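Local coordinates for membrane protein, putative (Geobacter sulfurreducens PCA, PDB 2QYB), which is of uncertain function, possibly with transporter and phosphatase activities, and is represented here by its GAF domain, a fold that in many relatives binds small molecules, at residues A[34-39]-A[129-134]; A[86-91]-A[107-112]; A[115-120]-A[152-157]; A[77-82]-A[123-128]; A[21-26]-A[51-56]. All blocks are in the same frame, centred on the assembly; numbering follows the deposited sequence.

Interaction 1 of 5, residues A[34-39]-A[129-134]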
# COMPACT_ATOMS: atom_id res chain seq x y z
N LYS A 34 12.57 14.95 -6.87
CA LYS A 34 13.02 14.11 -8.01
C LYS A 34 13.51 12.74 -7.59
O LYS A 34 14.57 12.30 -8.04
CB LYS A 34 14.13 14.83 -8.80
CG LYS A 34 13.69 16.20 -9.33
CD LYS A 34 14.85 16.93 -10.01
CE LYS A 34 14.44 18.40 -10.34
NZ LYS A 34 15.45 19.02 -11.25
N LEU A 35 12.74 12.07 -6.72
CA LEU A 35 12.93 10.69 -6.33
C LEU A 35 11.95 9.87 -7.16
O LEU A 35 10.85 10.34 -7.48
CB LEU A 35 12.61 10.50 -4.86
CG LEU A 35 13.62 11.09 -3.91
CD1 LEU A 35 13.05 11.06 -2.51
CD2 LEU A 35 14.98 10.35 -4.01
N ASP A 36 12.35 8.66 -7.51
CA ASP A 36 11.51 7.80 -8.31
C ASP A 36 11.09 6.58 -7.53
O ASP A 36 10.16 5.89 -7.94
CB ASP A 36 12.26 7.35 -9.56
CG ASP A 36 12.55 8.49 -10.47
OD1 ASP A 36 11.61 8.94 -11.15
OD2 ASP A 36 13.71 8.96 -10.50
N LEU A 37 11.76 6.29 -6.42
CA LEU A 37 11.35 5.14 -5.59
C LEU A 37 11.77 5.44 -4.16
O LEU A 37 12.78 6.09 -3.96
CB LEU A 37 11.98 3.84 -6.09
CG LEU A 37 11.67 2.54 -5.31
CD1 LEU A 37 10.20 2.09 -5.34
CD2 LEU A 37 12.58 1.43 -5.89
N ALA A 38 10.94 4.98 -3.22
CA ALA A 38 11.16 5.13 -1.80
C ALA A 38 10.64 3.87 -1.13
O ALA A 38 9.58 3.40 -1.47
CB ALA A 38 10.42 6.40 -1.22
N VAL A 39 11.38 3.34 -0.17
CA VAL A 39 11.00 2.12 0.52
C VAL A 39 11.20 2.36 2.02
O VAL A 39 12.17 2.97 2.42
CB VAL A 39 11.82 0.85 0.01
CG1 VAL A 39 11.28 -0.42 0.57
CG2 VAL A 39 11.83 0.74 -1.51
N PHE A 129 15.60 6.52 -3.94
CA PHE A 129 16.33 6.35 -5.20
C PHE A 129 15.81 7.32 -6.23
O PHE A 129 14.63 7.49 -6.37
CB PHE A 129 16.09 4.93 -5.71
CG PHE A 129 16.40 3.87 -4.72
CD1 PHE A 129 17.67 3.20 -4.75
CD2 PHE A 129 15.44 3.49 -3.76
CE1 PHE A 129 17.96 2.22 -3.85
CE2 PHE A 129 15.74 2.51 -2.86
CZ PHE A 129 17.00 1.87 -2.89
N SER A 130 16.70 7.97 -6.94
CA SER A 130 16.34 8.73 -8.13
C SER A 130 16.90 8.03 -9.39
O SER A 130 18.06 7.74 -9.46
CB SER A 130 16.90 10.15 -8.03
OG SER A 130 16.71 10.87 -9.24
N ARG A 131 16.02 7.74 -10.35
CA ARG A 131 16.41 7.43 -11.73
C ARG A 131 16.51 8.71 -12.60
O ARG A 131 16.62 8.63 -13.83
CB ARG A 131 15.41 6.44 -12.35
CG ARG A 131 15.49 5.08 -11.68
CD ARG A 131 14.59 4.06 -12.31
NE ARG A 131 13.21 4.35 -11.95
CZ ARG A 131 12.53 3.76 -10.97
NH1 ARG A 131 13.09 2.79 -10.22
NH2 ARG A 131 11.25 4.12 -10.75
N THR A 132 16.49 9.87 -11.94
CA THR A 132 16.23 11.16 -12.62
C THR A 132 17.48 12.06 -12.56
O THR A 132 17.85 12.64 -13.57
CB THR A 132 14.95 11.92 -11.99
OG1 THR A 132 13.81 11.04 -11.90
CG2 THR A 132 14.57 13.19 -12.81
N ILE A 133 18.12 12.14 -11.39
CA ILE A 133 19.23 13.07 -11.18
C ILE A 133 20.36 12.50 -10.31
O ILE A 133 20.14 11.59 -9.51
CB ILE A 133 18.75 14.40 -10.58
CG1 ILE A 133 19.31 15.58 -11.37
CG2 ILE A 133 19.15 14.50 -9.11
CD1 ILE A 133 20.26 15.18 -12.47
N VAL A 134 21.56 13.06 -10.47
CA VAL A 134 22.66 12.85 -9.56
C VAL A 134 22.75 14.08 -8.67
O VAL A 134 22.15 15.10 -9.00
CB VAL A 134 24.02 12.61 -10.33
CG1 VAL A 134 23.92 11.38 -11.26
CG2 VAL A 134 24.48 13.87 -11.10
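Asp36 and Thr132 meet through side chains that cross at about a right angle. Among the polar contacts, two donors grip Asp36 OD2: Thr132 OG1, 2.5 Å away on the syn lone pair, and Arg131 N, 2.6 Å on the anti side with an N-H angle of 130°. With CG of Asp36 anti to its carbonyl carbon (chi1 -66°), the carboxylate carbon stands 3.2 Å from Thr132 OG1. An alanine here would probably leave Thr132 OG1 and Arg131 N without their acceptor and the turn less firmly tied. Asp36 CB sits over one face of the Arg131 guanidinium, whose NH2 bonds to Lys57 O. Ser130 OG donates to Lys34 O (2.8 Å), nearly along the C=O axis, and accepts from Thr132 N and Ile133 N, forming an ST turn and an ST motif. The apolar contact pairs Leu37 with Phe129, side by side and pointing the same way, CD2 to CD2 4.1 Å. In the backbone, Leu37 O accepts from Phe129 N (2.9 Å), while Phe129 O takes both Asp36 N (2.8 Å) and Leu37 N (3.1 Å). Asp36 and Leu37, both facing Phe129, form a classic beta bulge between neighbouring antiparallel strands of the GAF sheet.

Interaction 2 of 5, residues A[86-91]-A[107-112]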
# COMPACT_ATOMS: atom_id res chain seq x y z
N PHE A 86 24.92 7.19 1.61
CA PHE A 86 24.36 7.64 0.31
C PHE A 86 25.39 7.60 -0.81
O PHE A 86 26.56 7.60 -0.55
CB PHE A 86 23.73 9.05 0.42
CG PHE A 86 24.70 10.11 0.78
CD1 PHE A 86 25.34 10.85 -0.21
CD2 PHE A 86 25.02 10.34 2.12
CE1 PHE A 86 26.28 11.83 0.15
CE2 PHE A 86 25.97 11.32 2.49
CZ PHE A 86 26.59 12.05 1.50
N VAL A 87 24.92 7.54 -2.05
CA VAL A 87 25.74 7.58 -3.26
C VAL A 87 25.12 8.67 -4.16
O VAL A 87 23.94 8.57 -4.56
CB VAL A 87 25.84 6.18 -3.99
CG1 VAL A 87 26.55 6.27 -5.32
CG2 VAL A 87 26.52 5.17 -3.12
N ASN A 88 25.88 9.74 -4.42
CA ASN A 88 25.37 10.84 -5.24
C ASN A 88 25.39 10.59 -6.75
O ASN A 88 24.54 11.11 -7.47
CB ASN A 88 26.03 12.17 -4.86
CG ASN A 88 25.15 12.98 -3.94
OD1 ASN A 88 25.57 13.53 -2.94
ND2 ASN A 88 23.90 13.00 -4.26
N ASP A 89 26.31 9.72 -7.19
CA ASP A 89 26.41 9.33 -8.58
C ASP A 89 26.82 7.85 -8.70
O ASP A 89 27.96 7.50 -8.45
CB ASP A 89 27.41 10.22 -9.34
CG ASP A 89 27.28 10.06 -10.86
OD1 ASP A 89 26.85 8.96 -11.27
OD2 ASP A 89 27.60 11.02 -11.62
N THR A 90 25.87 7.01 -9.12
CA THR A 90 26.14 5.60 -9.26
C THR A 90 27.31 5.25 -10.23
O THR A 90 27.84 4.16 -10.15
CB THR A 90 24.87 4.82 -9.67
OG1 THR A 90 24.32 5.42 -10.84
CG2 THR A 90 23.81 4.79 -8.51
N GLN A 91 27.72 6.16 -11.12
CA GLN A 91 28.85 5.84 -11.99
C GLN A 91 30.15 5.66 -11.19
O GLN A 91 31.07 5.06 -11.69
CB GLN A 91 29.00 6.82 -13.16
CG GLN A 91 29.74 8.10 -12.83
CD GLN A 91 29.95 9.06 -14.05
OE1 GLN A 91 30.50 8.67 -15.09
NE2 GLN A 91 29.55 10.34 -13.88
N ILE A 107 19.11 3.68 -12.07
CA ILE A 107 19.40 4.44 -10.82
C ILE A 107 20.65 5.32 -10.89
O ILE A 107 21.77 4.81 -11.08
CB ILE A 107 19.53 3.48 -9.60
CG1 ILE A 107 18.21 2.68 -9.41
CG2 ILE A 107 19.94 4.29 -8.33
CD1 ILE A 107 18.35 1.30 -8.61
N LYS A 108 20.47 6.63 -10.69
CA LYS A 108 21.59 7.60 -10.71
C LYS A 108 22.17 7.91 -9.34
O LYS A 108 23.32 8.26 -9.20
CB LYS A 108 21.11 8.91 -11.36
CG LYS A 108 20.74 8.68 -12.80
CD LYS A 108 20.61 9.94 -13.65
CE LYS A 108 20.41 9.53 -15.13
NZ LYS A 108 21.43 8.47 -15.61
N SER A 109 21.35 7.76 -8.32
CA SER A 109 21.55 8.43 -7.03
C SER A 109 20.71 7.65 -5.96
O SER A 109 19.59 7.22 -6.26
CB SER A 109 21.04 9.84 -7.24
OG SER A 109 21.30 10.68 -6.14
N PHE A 110 21.24 7.41 -4.77
CA PHE A 110 20.41 6.82 -3.71
C PHE A 110 20.89 7.13 -2.31
O PHE A 110 21.99 7.62 -2.13
CB PHE A 110 20.21 5.28 -3.89
CG PHE A 110 21.45 4.47 -3.65
CD1 PHE A 110 21.78 4.05 -2.36
CD2 PHE A 110 22.29 4.13 -4.69
CE1 PHE A 110 22.93 3.32 -2.12
CE2 PHE A 110 23.43 3.39 -4.47
CZ PHE A 110 23.76 2.98 -3.17
N ALA A 111 20.04 6.83 -1.33
CA ALA A 111 20.34 7.08 0.10
C ALA A 111 19.60 6.09 0.99
O ALA A 111 18.49 5.68 0.67
CB ALA A 111 19.97 8.51 0.49
N HIS A 112 20.26 5.67 2.08
CA HIS A 112 19.65 4.87 3.14
C HIS A 112 19.75 5.60 4.47
O HIS A 112 20.82 5.97 4.90
CB HIS A 112 20.29 3.48 3.22
CG HIS A 112 20.11 2.66 1.98
ND1 HIS A 112 21.12 2.43 1.07
CD2 HIS A 112 19.02 2.03 1.50
CE1 HIS A 112 20.66 1.67 0.09
NE2 HIS A 112 19.39 1.41 0.33
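Ile107 offers its carbonyl to Thr90: OG1 donates to Ile107 O at 2.6 Å, in the carbonyl plane and on a lone pair. Thr90 OG1 stands between its own backbone N and carbonyl carbon (chi1 53°), while its CG2 meets Ile107 CG2 at 3.9 Å. Lys108 O then takes Thr90 N at 2.8 Å, the donor lying above the carbonyl plane, so one threonine holds two successive carbonyls. At Ser109, CA makes a CA-H...O contact of 3.4 Å with Val87 O. From here the segment runs as a strand antiparallel to 85-87, an outermost strand of the five-stranded GAF sheet; on its other side Lys108 and Ser109 both face Ser130 in a classic beta bulge. Phe110 and Val87 form a hydrogen-bonded pair, N to O in both directions. Over one face of the Phe110 ring lies Val87 CB, 4.1 Å from the centroid in a CH-pi contact, and Val87 CG2 comes within 3.5 Å of CZ. Thr90 CG2 approaches the same ring at its edge, and Tyr74 stacks on it edge-to-face. Ala111 and Phe86 form a non-hydrogen-bonded antiparallel pair, CB to CB 3.8 Å, beside Phe137. His112 continues the sheet by backbone bonding to Gln85.

Interaction 3 of 5, residues A[115-120]-A[152-157]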
# COMPACT_ATOMS: atom_id res chain seq x y z
N ILE A 115 15.87 4.67 10.66
CA ILE A 115 14.60 5.11 11.25
C ILE A 115 14.72 4.78 12.75
O ILE A 115 14.76 3.61 13.16
CB ILE A 115 13.40 4.44 10.60
CG1 ILE A 115 13.24 4.86 9.15
CG2 ILE A 115 12.10 4.75 11.39
CD1 ILE A 115 12.10 4.06 8.45
N SER A 116 14.87 5.82 13.55
CA SER A 116 15.07 5.68 14.97
C SER A 116 14.52 6.88 15.69
O SER A 116 14.53 8.01 15.19
CB SER A 116 16.56 5.57 15.31
OG SER A 116 17.27 6.64 14.70
N ARG A 117 14.06 6.63 16.89
CA ARG A 117 13.84 7.70 17.82
C ARG A 117 15.22 8.22 18.29
O ARG A 117 16.20 7.46 18.36
CB ARG A 117 12.99 7.16 18.96
CG ARG A 117 12.35 8.21 19.75
CD ARG A 117 11.19 8.88 19.04
NE ARG A 117 10.53 9.82 19.97
CZ ARG A 117 11.03 11.01 20.36
NH1 ARG A 117 12.20 11.46 19.89
NH2 ARG A 117 10.33 11.78 21.21
N LYS A 118 15.29 9.53 18.55
CA LYS A 118 16.50 10.19 19.08
C LYS A 118 17.12 9.44 20.26
O LYS A 118 16.49 9.29 21.30
CB LYS A 118 16.17 11.62 19.52
CG LYS A 118 17.40 12.48 19.87
CD LYS A 118 17.05 14.00 20.01
CE LYS A 118 16.84 14.47 21.47
NZ LYS A 118 16.29 15.89 21.55
N GLY A 119 18.37 9.00 20.10
CA GLY A 119 19.10 8.29 21.17
C GLY A 119 18.77 6.81 21.31
O GLY A 119 19.15 6.18 22.30
N GLU A 120 18.04 6.25 20.34
CA GLU A 120 17.60 4.86 20.41
C GLU A 120 18.02 4.11 19.19
O GLU A 120 18.17 4.69 18.14
CB GLU A 120 16.08 4.76 20.50
CG GLU A 120 15.59 4.89 21.89
CD GLU A 120 14.10 5.12 21.95
OE1 GLU A 120 13.38 4.47 21.13
OE2 GLU A 120 13.68 5.96 22.79
N LEU A 152 8.44 9.19 10.99
CA LEU A 152 8.11 7.77 10.83
C LEU A 152 8.44 6.99 12.10
O LEU A 152 7.63 6.21 12.58
CB LEU A 152 8.85 7.16 9.62
CG LEU A 152 8.37 7.62 8.22
CD1 LEU A 152 9.49 7.40 7.20
CD2 LEU A 152 7.08 6.91 7.82
N ALA A 153 9.63 7.19 12.64
CA ALA A 153 10.02 6.51 13.88
C ALA A 153 8.98 6.75 14.99
O ALA A 153 8.57 5.83 15.77
CB ALA A 153 11.40 6.95 14.33
N GLN A 154 8.53 8.00 15.07
CA GLN A 154 7.56 8.33 16.07
C GLN A 154 6.27 7.55 15.89
O GLN A 154 5.74 6.98 16.86
CB GLN A 154 7.26 9.82 16.06
CG GLN A 154 6.44 10.24 17.24
CD GLN A 154 7.12 9.92 18.55
OE1 GLN A 154 7.81 10.77 19.12
NE2 GLN A 154 6.96 8.67 19.03
N ALA A 155 5.77 7.54 14.65
CA ALA A 155 4.50 6.90 14.32
C ALA A 155 4.53 5.39 14.61
O ALA A 155 3.53 4.83 15.07
CB ALA A 155 4.15 7.16 12.88
N VAL A 156 5.65 4.73 14.33
CA VAL A 156 5.78 3.29 14.60
C VAL A 156 5.70 2.99 16.11
O VAL A 156 4.89 2.16 16.56
CB VAL A 156 7.11 2.74 14.05
CG1 VAL A 156 7.37 1.34 14.55
CG2 VAL A 156 7.10 2.78 12.51
N LYS A 157 6.56 3.67 16.86
CA LYS A 157 6.56 3.61 18.31
C LYS A 157 5.15 3.81 18.90
O LYS A 157 4.77 3.09 19.82
CB LYS A 157 7.57 4.61 18.90
CG LYS A 157 8.86 3.94 19.44
CD LYS A 157 9.90 4.96 20.03
CE LYS A 157 9.58 5.47 21.45
NZ LYS A 157 10.10 6.84 21.59
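Ile115 presses its CG2 branch onto the helix at Ala153, 3.7 Å from Ala153 CB. That methyl is anti to the backbone N of Ile115, with CG1 turned anti to the carbonyl carbon instead. Ala153 CB also lies against the backbone of the next residue, 3.4 Å from Ser116 C; with no more than a methyl there, the loop comes close to the helix. This loop joins strands 109-115 and 124-130 of the GAF sheet in a hairpin and includes a type II beta turn from Arg117 to Glu120, closed by Glu120 N donating to Arg117 O. It lies on helix 139-158, whose Val156 packs on Met12 of the second subunit. Arg117 starts out with CG anti to its backbone N (chi1 -162°) and bends at chi2 (73°). Its NE lies 3.0 Å from Gln154 OE1, with the guanidinium and amide planes 83° apart. The glutamine chain likewise bends at chi2. Lys157 crosses Arg117 at about a right angle, its chain bent at chi3, and NZ stands 3.4 Å from Arg117 NE. These like charges would be expected to repel. Glu120, extended beyond CG, reaches toward Lys157 tip to tip; its OE2 makes a long salt bridge of 3.9 Å to NZ, which may offset part of that repulsion.

Interaction 4 of 5, residues A[77-82]-A[123-128]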
# COMPACT_ATOMS: atom_id res chain seq x y z
N GLU A 77 24.83 -1.49 6.44
CA GLU A 77 25.80 -0.63 7.08
C GLU A 77 25.08 0.56 7.71
O GLU A 77 25.43 0.99 8.79
CB GLU A 77 26.89 -0.17 6.09
CG GLU A 77 27.92 0.89 6.64
CD GLU A 77 28.59 0.47 7.94
OE1 GLU A 77 28.51 -0.73 8.28
OE2 GLU A 77 29.20 1.33 8.64
N ALA A 78 24.06 1.07 7.05
CA ALA A 78 23.28 2.18 7.61
C ALA A 78 22.55 1.77 8.88
O ALA A 78 22.52 2.49 9.89
CB ALA A 78 22.30 2.71 6.57
N PHE A 79 21.96 0.59 8.83
CA PHE A 79 21.20 0.06 9.94
C PHE A 79 22.10 -0.27 11.09
O PHE A 79 21.80 0.11 12.23
CB PHE A 79 20.46 -1.21 9.54
CG PHE A 79 19.59 -1.76 10.61
CD1 PHE A 79 18.41 -1.11 10.96
CD2 PHE A 79 19.95 -2.89 11.29
CE1 PHE A 79 17.58 -1.61 11.98
CE2 PHE A 79 19.13 -3.40 12.30
CZ PHE A 79 17.94 -2.76 12.63
N LEU A 80 23.19 -0.99 10.79
CA LEU A 80 24.05 -1.55 11.82
C LEU A 80 24.93 -0.51 12.51
O LEU A 80 25.26 -0.69 13.66
CB LEU A 80 24.92 -2.68 11.26
CG LEU A 80 24.28 -4.07 11.19
CD1 LEU A 80 25.12 -5.06 10.31
CD2 LEU A 80 24.10 -4.64 12.60
N SER A 81 25.32 0.53 11.78
CA SER A 81 26.05 1.65 12.34
C SER A 81 25.15 2.81 12.76
O SER A 81 25.65 3.79 13.31
CB SER A 81 27.00 2.21 11.31
OG SER A 81 26.29 3.20 10.55
N ASN A 82 23.85 2.73 12.48
CA ASN A 82 22.94 3.83 12.76
C ASN A 82 23.40 5.17 12.16
O ASN A 82 23.40 6.20 12.78
CB ASN A 82 22.69 3.94 14.27
CG ASN A 82 21.49 4.82 14.60
OD1 ASN A 82 20.57 4.94 13.82
ND2 ASN A 82 21.52 5.44 15.75
N PHE A 123 15.09 0.96 14.22
CA PHE A 123 14.20 -0.16 14.00
C PHE A 123 13.72 -0.34 12.55
O PHE A 123 12.86 -1.19 12.28
CB PHE A 123 13.03 -0.14 14.99
CG PHE A 123 12.22 1.12 15.00
CD1 PHE A 123 12.29 1.99 16.08
CD2 PHE A 123 11.35 1.41 13.98
CE1 PHE A 123 11.53 3.14 16.13
CE2 PHE A 123 10.58 2.56 14.03
CZ PHE A 123 10.68 3.41 15.09
N GLY A 124 14.34 0.44 11.66
CA GLY A 124 14.11 0.37 10.23
C GLY A 124 15.03 1.26 9.41
O GLY A 124 15.88 1.97 9.94
N ILE A 125 14.86 1.19 8.08
CA ILE A 125 15.55 2.02 7.10
C ILE A 125 14.56 2.68 6.10
O ILE A 125 13.67 2.06 5.60
CB ILE A 125 16.58 1.18 6.32
CG1 ILE A 125 17.70 0.71 7.27
CG2 ILE A 125 17.22 1.99 5.22
CD1 ILE A 125 18.60 1.85 7.89
N LEU A 126 14.74 3.95 5.86
CA LEU A 126 14.11 4.64 4.79
C LEU A 126 15.13 4.70 3.66
O LEU A 126 16.16 5.30 3.84
CB LEU A 126 13.70 6.07 5.25
CG LEU A 126 13.31 7.04 4.14
CD1 LEU A 126 12.07 6.47 3.38
CD2 LEU A 126 13.12 8.54 4.64
N SER A 127 14.84 4.05 2.53
CA SER A 127 15.72 3.99 1.36
C SER A 127 15.09 4.78 0.24
O SER A 127 13.91 4.60 -0.02
CB SER A 127 15.91 2.54 0.87
OG SER A 127 16.22 1.63 1.94
N VAL A 128 15.85 5.62 -0.44
CA VAL A 128 15.29 6.42 -1.55
C VAL A 128 16.21 6.47 -2.77
O VAL A 128 17.42 6.52 -2.66
CB VAL A 128 15.01 7.87 -1.08
CG1 VAL A 128 14.05 7.85 0.11
CG2 VAL A 128 16.29 8.59 -0.65
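Helix-on-sheet packing in the GAF core brings Ala78 and Phe79 of helix 74-81 against Ile125 of strand 124-130. The short axes approach to 8.6 Å and run 142° apart, closer to antiparallel than to perpendicular. Ile125 makes the apolar contact with its CD1, which touches the helix backbone at Phe79 N (3.7 Å), with Phe79 CB at 3.9 Å and Ala78 CB at 4.0 Å. Phe79 has its CG anti to the backbone N (chi1 -176°), and its side chain crosses that of Ile125 at a slant. The ring comes edge-on to the strand, where CE1 meets Gly124 N at 3.8 Å, the nitrogen lying in the ring plane, and Phe123 C at 4.1 Å. Phe123 and Gly124 both face Ile115, a classic beta bulge at this end of the strand. Pro69 and Val43 also pack on Phe79. The helix ends just beyond, in a Schellman motif with Asn82, at positive phi, as its C-prime residue; Ser81 N and Ser81 OG reach Glu77 O from opposite faces of its plane. Phe123 and Leu126 touch helix 139-158 instead, so the strand is sandwiched between helices, as is characteristic of the central sheet of the GAF fold.

Interaction 5 of 5, residues A[21-26]-A[51-56]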
# COMPACT_ATOMS: atom_id res chain seq x y z
N ILE A 21 -0.36 6.23 7.06
CA ILE A 21 0.56 7.29 7.37
C ILE A 21 1.84 7.11 6.53
O ILE A 21 2.25 8.04 5.81
CB ILE A 21 0.84 7.35 8.90
CG1 ILE A 21 -0.31 8.01 9.67
CG2 ILE A 21 2.10 8.15 9.23
CD1 ILE A 21 -0.20 7.82 11.18
N MSE A 22 2.45 5.91 6.58
CA MSE A 22 3.72 5.66 5.86
C MSE A 22 3.55 5.82 4.38
O MSE A 22 4.29 6.54 3.75
CB MSE A 22 4.28 4.27 6.11
CG MSE A 22 4.59 4.01 7.55
SE MSE A 22 5.55 2.30 7.94
CE MSE A 22 4.20 0.93 7.42
N ASP A 23 2.58 5.12 3.82
CA ASP A 23 2.31 5.23 2.39
C ASP A 23 2.09 6.67 1.91
O ASP A 23 2.55 7.02 0.85
CB ASP A 23 1.10 4.35 2.00
CG ASP A 23 1.44 2.83 1.93
OD1 ASP A 23 2.51 2.36 2.36
OD2 ASP A 23 0.61 2.08 1.42
N ASP A 24 1.33 7.46 2.68
CA ASP A 24 1.02 8.86 2.28
C ASP A 24 2.28 9.67 2.32
O ASP A 24 2.53 10.50 1.46
CB ASP A 24 -0.02 9.53 3.22
CG ASP A 24 -1.43 9.00 3.04
OD1 ASP A 24 -1.67 8.23 2.07
OD2 ASP A 24 -2.31 9.36 3.89
N LEU A 25 3.10 9.45 3.33
CA LEU A 25 4.34 10.22 3.43
C LEU A 25 5.27 9.96 2.27
O LEU A 25 5.78 10.87 1.69
CB LEU A 25 5.03 10.02 4.80
CG LEU A 25 4.33 10.85 5.92
CD1 LEU A 25 4.72 10.41 7.34
CD2 LEU A 25 4.56 12.36 5.77
N LEU A 26 5.47 8.70 1.90
CA LEU A 26 6.31 8.38 0.73
C LEU A 26 5.72 8.96 -0.58
O LEU A 26 6.44 9.52 -1.38
CB LEU A 26 6.50 6.89 0.55
CG LEU A 26 7.14 6.05 1.66
CD1 LEU A 26 7.32 4.51 1.21
CD2 LEU A 26 8.45 6.68 2.14
N VAL A 51 10.29 -5.16 3.96
CA VAL A 51 9.54 -4.12 3.23
C VAL A 51 8.09 -4.00 3.72
O VAL A 51 7.28 -4.96 3.64
CB VAL A 51 9.50 -4.37 1.72
CG1 VAL A 51 8.68 -3.27 1.05
CG2 VAL A 51 10.93 -4.48 1.17
N ARG A 52 7.79 -2.80 4.26
CA ARG A 52 6.46 -2.51 4.82
C ARG A 52 5.74 -1.39 4.08
O ARG A 52 4.56 -1.24 4.24
CB ARG A 52 6.59 -2.18 6.31
CG ARG A 52 7.15 -3.33 7.16
CD ARG A 52 6.48 -4.67 6.82
NE ARG A 52 6.67 -5.67 7.86
CZ ARG A 52 6.12 -6.87 7.86
NH1 ARG A 52 5.33 -7.23 6.87
NH2 ARG A 52 6.35 -7.72 8.85
N SER A 53 6.43 -0.59 3.30
CA SER A 53 5.81 0.49 2.59
C SER A 53 6.72 0.92 1.48
O SER A 53 7.90 0.82 1.60
CB SER A 53 5.55 1.67 3.54
OG SER A 53 4.99 2.76 2.85
N TYR A 54 6.17 1.41 0.39
CA TYR A 54 6.98 1.86 -0.75
C TYR A 54 6.13 2.70 -1.69
O TYR A 54 4.92 2.57 -1.72
CB TYR A 54 7.57 0.65 -1.49
CG TYR A 54 6.55 -0.08 -2.28
CD1 TYR A 54 5.95 -1.24 -1.80
CD2 TYR A 54 6.15 0.43 -3.51
CE1 TYR A 54 4.97 -1.89 -2.57
CE2 TYR A 54 5.20 -0.18 -4.26
CZ TYR A 54 4.61 -1.33 -3.80
OH TYR A 54 3.68 -1.88 -4.63
N SER A 55 6.76 3.59 -2.44
CA SER A 55 6.05 4.41 -3.42
C SER A 55 6.94 4.49 -4.67
O SER A 55 8.12 4.36 -4.56
CB SER A 55 5.71 5.80 -2.86
OG SER A 55 4.95 6.59 -3.80
N GLY A 56 6.35 4.68 -5.84
CA GLY A 56 7.09 4.64 -7.09
C GLY A 56 7.21 3.22 -7.63
O GLY A 56 6.73 2.25 -7.03
O HOH W 1 2.96 0.28 0.20
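Asp23 and Ser53 carry the polar part of the contact: Ser53 OG donates to Asp23 OD1 at 2.6 Å, meeting the carboxylate on its anti side, 15° out of plane. A water also donates to Asp23 OD1 (3.0 Å) and weakly accepts from Tyr54 N, while Gln19 NE2 is a further partner of the same oxygen. An alanine in place of Asp23 would probably leave the buried Ser53 OG without its acceptor and cut the water link to the strand. In the packing, Leu26 CD1 lies 3.3 Å from Tyr54 CA and also borders Ser53 OG; its CB meets Ser55 CB at 3.7 Å. Ser55 OG itself is bonded to Asn27 OD1. Met22, a selenomethionine, runs beside Arg52, pointing the same way. Its chain bends at chi3 (-66°), and CE lies 3.9 Å from Arg52 O. The Arg52 guanidinium looks elsewhere, to a salt bridge with Asp17 of the second subunit. The axes of 21-26 and 51-56 pass 7.5 Å apart at 24°, near parallel; helix 10-32 also packs on strand 37-43 through Leu26 and Ile40, and on helix 139-158 through Met22 and Leu152.

Overall arrangement
Interactions 1, 2, 4 and 5 all reach one antiparallel sheet, which runs in the order 49-56, 37-43, 124-130, 109-115, 85-87. Interactions 1 and 2, centres 9 Å apart, are joined where Ser130 bonds to Lys108 and Ser109. Interaction 4 uses the same strand as interaction 1, about 17 Å away between centres, and Val39 N bonds there to Ser127 O. Interaction 5 meets interaction 1 through Ala38 O and Ser55 N (3.0 Å). Interaction 3 lies about 24 Å from interaction 1 between centres, on the opposite side of the chain's centre, but touches interaction 4 through Phe123 and interaction 5 through Leu152 on Met22, which joins the two long helices.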